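Local coordinates for protein alpha-(N-acetylaminomethylene)succinic acid hydrolase (Mesorhizobium loti, PDB 3KXP) that catalyses the last step of vitamin B6 degradation, hydrolysing (E)-2-(acetamidomethylene)succinate to succinic semialdehyde, acetate, ammonia and carbon dioxide, at residues N61-G66 with S79-F84; R213-S218 with V296-P301. All coordinates share one frame; numbering follows the deposited sequence.

Interaction 1: N61-G66 with S79-F84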
# COMPACT_ATOMS: atom_id res chain seq x y z
N ASN A 61 -8.97 -18.40 -22.89
CA ASN A 61 -10.25 -17.71 -23.02
C ASN A 61 -10.20 -16.48 -22.11
O ASN A 61 -9.69 -16.56 -20.99
CB ASN A 61 -11.41 -18.62 -22.58
CG ASN A 61 -12.76 -17.95 -22.74
OD1 ASN A 61 -13.12 -17.55 -23.84
ND2 ASN A 61 -13.51 -17.82 -21.64
N VAL A 62 -10.71 -15.35 -22.59
CA VAL A 62 -10.70 -14.13 -21.79
C VAL A 62 -12.02 -13.37 -21.92
O VAL A 62 -12.79 -13.61 -22.85
CB VAL A 62 -9.52 -13.20 -22.20
CG1 VAL A 62 -8.21 -13.95 -22.09
CG2 VAL A 62 -9.72 -12.69 -23.62
N ARG A 63 -12.26 -12.46 -20.98
CA ARG A 63 -13.46 -11.63 -20.94
C ARG A 63 -12.96 -10.19 -20.92
O ARG A 63 -12.26 -9.79 -19.98
CB ARG A 63 -14.27 -11.91 -19.68
CG ARG A 63 -14.74 -13.34 -19.55
CD ARG A 63 -15.36 -13.61 -18.18
NE ARG A 63 -15.88 -14.97 -18.07
CZ ARG A 63 -17.14 -15.32 -18.35
NH1 ARG A 63 -18.01 -14.40 -18.75
NH2 ARG A 63 -17.52 -16.59 -18.22
N GLU A 64 -13.32 -9.40 -21.93
CA GLU A 64 -12.85 -8.03 -22.00
C GLU A 64 -13.94 -6.97 -21.91
O GLU A 64 -15.09 -7.22 -22.25
CB GLU A 64 -12.12 -7.78 -23.32
CG GLU A 64 -11.07 -8.81 -23.70
CD GLU A 64 -10.52 -8.56 -25.10
OE1 GLU A 64 -9.99 -7.44 -25.33
OE2 GLU A 64 -10.61 -9.47 -25.96
N LYS A 65 -13.53 -5.79 -21.47
CA LYS A 65 -14.43 -4.65 -21.34
C LYS A 65 -13.66 -3.39 -20.96
O LYS A 65 -12.65 -3.45 -20.26
CB LYS A 65 -15.52 -4.92 -20.31
CG LYS A 65 -16.51 -3.78 -20.17
CD LYS A 65 -17.65 -4.12 -19.24
CE LYS A 65 -18.58 -2.93 -19.11
NZ LYS A 65 -18.97 -2.44 -20.45
N GLY A 66 -14.15 -2.24 -21.43
CA GLY A 66 -13.52 -0.98 -21.12
C GLY A 66 -12.36 -0.58 -22.01
O GLY A 66 -12.06 -1.23 -23.01
N SER A 79 -11.55 -22.34 -10.11
CA SER A 79 -12.45 -21.24 -10.43
C SER A 79 -12.30 -20.85 -11.92
O SER A 79 -11.72 -21.60 -12.70
CB SER A 79 -12.12 -20.05 -9.52
OG SER A 79 -13.08 -19.02 -9.61
N ASN A 80 -12.81 -19.68 -12.29
CA ASN A 80 -12.72 -19.19 -13.67
C ASN A 80 -12.96 -17.67 -13.75
O ASN A 80 -13.47 -17.06 -12.81
CB ASN A 80 -13.72 -19.95 -14.57
CG ASN A 80 -15.14 -19.43 -14.44
OD1 ASN A 80 -15.53 -18.50 -15.15
ND2 ASN A 80 -15.91 -20.01 -13.53
N SER A 81 -12.58 -17.08 -14.88
CA SER A 81 -12.68 -15.64 -15.11
C SER A 81 -13.94 -14.87 -14.73
O SER A 81 -13.86 -13.70 -14.37
CB SER A 81 -12.36 -15.33 -16.58
OG SER A 81 -13.31 -15.91 -17.45
N ALA A 82 -15.10 -15.51 -14.80
CA ALA A 82 -16.36 -14.82 -14.49
C ALA A 82 -16.49 -14.22 -13.09
O ALA A 82 -17.19 -13.22 -12.91
CB ALA A 82 -17.54 -15.75 -14.75
N VAL A 83 -15.84 -14.81 -12.09
CA VAL A 83 -15.96 -14.30 -10.73
C VAL A 83 -15.50 -12.85 -10.60
O VAL A 83 -15.80 -12.19 -9.61
CB VAL A 83 -15.16 -15.17 -9.73
CG1 VAL A 83 -15.55 -16.63 -9.89
CG2 VAL A 83 -13.66 -14.98 -9.95
N PHE A 84 -14.79 -12.35 -11.61
CA PHE A 84 -14.30 -10.97 -11.55
C PHE A 84 -15.17 -9.91 -12.22
O PHE A 84 -14.91 -8.72 -12.06
CB PHE A 84 -12.89 -10.88 -12.15
CG PHE A 84 -11.84 -11.58 -11.34
CD1 PHE A 84 -11.28 -12.77 -11.78
CD2 PHE A 84 -11.41 -11.03 -10.13
CE1 PHE A 84 -10.30 -13.42 -11.02
CE2 PHE A 84 -10.44 -11.67 -9.37
CZ PHE A 84 -9.88 -12.87 -9.82
O HOH W 1 -14.98 -18.56 -17.76
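Arg63 reaches from strand 59-65 to the loop 79-84 and meets it with one edge and one face of its guanidinium. At the edge, NE donates to OG of Ser81 at 2.8 Å; the hydroxyl lies almost in the guanidinium plane, yet the N-H points off it, at 138°. Over one face sits the methyl of Ala82, its CB 3.6 Å from Arg63 NH2. A water continues the polar edge: it accepts from Arg63 NH2 at 3.2 Å and donates to Asn80 OD1 at 2.7 Å. The side chain gets there because CG stands anti to the carbonyl carbon (chi1 -60°) and the chain then runs extended to NE. Replacing Arg63 by a leucine would probably leave the water and the Ser81 hydroxyl without this donor and Glu85, which pairs with Arg63 NH1, without its charged mate. Behind this shell, Asp101 also bonds Ser81 OG, Asn80 ND2 bonds Ser218 OG of helix 209-218, and Ala82 N donates to Asn80 OD1 at 3.0 Å. This last bond closes an Asx turn that leads into the 3-10 segment 81-84, on the loop that follows strand 70-74 of the alpha/beta hydrolase sheet.

Interaction 2: R213-S218 with V296-P301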
# COMPACT_ATOMS: atom_id res chain seq x y z
N ARG A 213 -23.83 -18.03 -7.33
CA ARG A 213 -24.55 -18.15 -8.59
C ARG A 213 -23.63 -17.87 -9.79
O ARG A 213 -23.71 -18.56 -10.81
CB ARG A 213 -25.75 -17.20 -8.60
CG ARG A 213 -26.37 -16.90 -9.96
CD ARG A 213 -26.94 -18.13 -10.68
NE ARG A 213 -28.09 -18.75 -10.03
CZ ARG A 213 -29.04 -19.43 -10.69
NH1 ARG A 213 -28.97 -19.57 -12.01
NH2 ARG A 213 -30.03 -20.02 -10.02
N ILE A 214 -22.75 -16.87 -9.68
CA ILE A 214 -21.84 -16.57 -10.77
C ILE A 214 -20.91 -17.76 -11.06
O ILE A 214 -20.69 -18.11 -12.22
CB ILE A 214 -21.00 -15.30 -10.49
CG1 ILE A 214 -21.89 -14.06 -10.64
CG2 ILE A 214 -19.80 -15.22 -11.45
CD1 ILE A 214 -21.21 -12.76 -10.25
N ARG A 215 -20.37 -18.37 -10.01
CA ARG A 215 -19.49 -19.53 -10.18
C ARG A 215 -20.30 -20.68 -10.78
O ARG A 215 -19.84 -21.38 -11.69
CB ARG A 215 -18.92 -19.98 -8.84
CG ARG A 215 -17.77 -19.14 -8.30
CD ARG A 215 -17.43 -19.59 -6.89
NE ARG A 215 -16.27 -18.91 -6.34
CZ ARG A 215 -15.07 -19.48 -6.22
NH1 ARG A 215 -14.88 -20.73 -6.62
NH2 ARG A 215 -14.06 -18.79 -5.70
N ALA A 216 -21.50 -20.88 -10.25
CA ALA A 216 -22.38 -21.95 -10.72
C ALA A 216 -22.68 -21.88 -12.22
O ALA A 216 -22.64 -22.89 -12.92
CB ALA A 216 -23.68 -21.92 -9.92
N GLU A 217 -22.98 -20.69 -12.71
CA GLU A 217 -23.31 -20.53 -14.12
C GLU A 217 -22.11 -20.51 -15.04
O GLU A 217 -22.24 -20.83 -16.21
CB GLU A 217 -24.09 -19.23 -14.35
CG GLU A 217 -25.31 -19.05 -13.47
CD GLU A 217 -26.10 -17.80 -13.82
OE1 GLU A 217 -25.47 -16.77 -14.14
OE2 GLU A 217 -27.35 -17.84 -13.77
N SER A 218 -20.94 -20.15 -14.53
CA SER A 218 -19.77 -20.04 -15.38
C SER A 218 -18.76 -21.18 -15.38
O SER A 218 -18.09 -21.40 -16.38
CB SER A 218 -19.02 -18.75 -15.06
OG SER A 218 -18.51 -18.78 -13.73
N VAL A 296 -11.36 -13.27 -0.36
CA VAL A 296 -11.45 -11.83 -0.16
C VAL A 296 -12.28 -11.02 -1.16
O VAL A 296 -13.23 -10.33 -0.76
CB VAL A 296 -10.05 -11.20 -0.10
CG1 VAL A 296 -10.15 -9.75 0.37
CG2 VAL A 296 -9.16 -12.03 0.83
N ASN A 297 -11.94 -11.08 -2.44
CA ASN A 297 -12.67 -10.29 -3.42
C ASN A 297 -14.16 -10.62 -3.52
O ASN A 297 -14.99 -9.73 -3.75
CB ASN A 297 -11.98 -10.38 -4.80
CG ASN A 297 -11.84 -11.81 -5.31
OD1 ASN A 297 -12.38 -12.16 -6.37
ND2 ASN A 297 -11.11 -12.64 -4.57
N GLU A 298 -14.52 -11.88 -3.30
CA GLU A 298 -15.93 -12.25 -3.38
C GLU A 298 -16.69 -11.94 -2.08
O GLU A 298 -17.84 -11.51 -2.11
CB GLU A 298 -16.07 -13.74 -3.74
CG GLU A 298 -15.82 -14.03 -5.22
CD GLU A 298 -15.56 -15.50 -5.52
OE1 GLU A 298 -14.45 -15.98 -5.23
OE2 GLU A 298 -16.46 -16.17 -6.06
N VAL A 299 -16.03 -12.13 -0.94
CA VAL A 299 -16.66 -11.90 0.35
C VAL A 299 -16.67 -10.43 0.78
O VAL A 299 -17.58 -9.99 1.48
CB VAL A 299 -15.99 -12.77 1.46
CG1 VAL A 299 -16.69 -12.56 2.79
CG2 VAL A 299 -16.03 -14.25 1.07
N SER A 300 -15.67 -9.66 0.36
CA SER A 300 -15.58 -8.24 0.72
C SER A 300 -15.30 -7.39 -0.51
O SER A 300 -14.24 -6.77 -0.63
CB SER A 300 -14.45 -8.01 1.74
OG SER A 300 -14.58 -8.88 2.86
N PRO A 301 -16.25 -7.35 -1.46
CA PRO A 301 -16.10 -6.58 -2.70
C PRO A 301 -15.79 -5.09 -2.56
O PRO A 301 -14.96 -4.56 -3.31
CB PRO A 301 -17.43 -6.83 -3.42
CG PRO A 301 -18.40 -7.05 -2.29
CD PRO A 301 -17.60 -7.93 -1.36
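In both Arg215 and Glu298, CG stands anti to the carbonyl carbon (chi1 -78° and -77°) and the chain then runs extended, from CG to NE in the arginine and beyond CG in the glutamate, which carries the charged ends to each other. The two side chains approach at about a right angle, and their charged ends form a buried, side-on bidentate salt bridge. In the alpha/beta hydrolase fold of this enzyme it joins helix 209-218, which belongs to the largely helical region inserted in the chain between strands 159-165 and 258-263, where alpha/beta hydrolases commonly carry their cap, to the short helix 296-299 just after His294, inferred to be an active-site residue. Guanidinium and carboxylate are nearly coplanar, their planes 7° apart, which favours two almost straight bonds at once. The two bonds hold both groups flat against rotation.

Tyr204 makes a cation-pi contact with the same arginine. On the helix itself, Arg213 NH1 bonds Glu217 OE2 at 3.0 Å, one turn on, and Arg213 NE pairs with Glu197 of helix 193-203, binding the two neighbouring helices together. At the end of the helix, Ser218 OG donates to Ile214 O at 2.7 Å; Ser218 N reaches the same carbonyl from the opposite face of its plane, at 3.1 Å from Ile214 O. Across the contact, each Glu298 oxygen offers its syn lone pair: OE2 accepts from Arg215 NE at 2.8 Å, and OE1 from Arg215 NH2 at 2.9 Å.

How the interactions relate
Following the chain from its N terminus, interaction 1 comes first and closes a short loop: strand 59-65 leads through strand 70-74 into 79-84, which folds back toward it with 12 residues between. Interaction 2 opens only later, at helix 209-218, and spans 77 residues, including strand 258-263, helix 271-280 and strand 286-289, before 296-301 returns. The two are therefore in series and neither nest nor cross. In space they touch, their centres 12 Å apart. Asn80 ND2 probably donates to Ser218 OG at 2.9 Å, and the ring of Phe84 packs on Asn297. Segment 79-84 thus connects strand 59-65, next to the outermost strand 49-54 of the main sheet, with both helices of interaction 2.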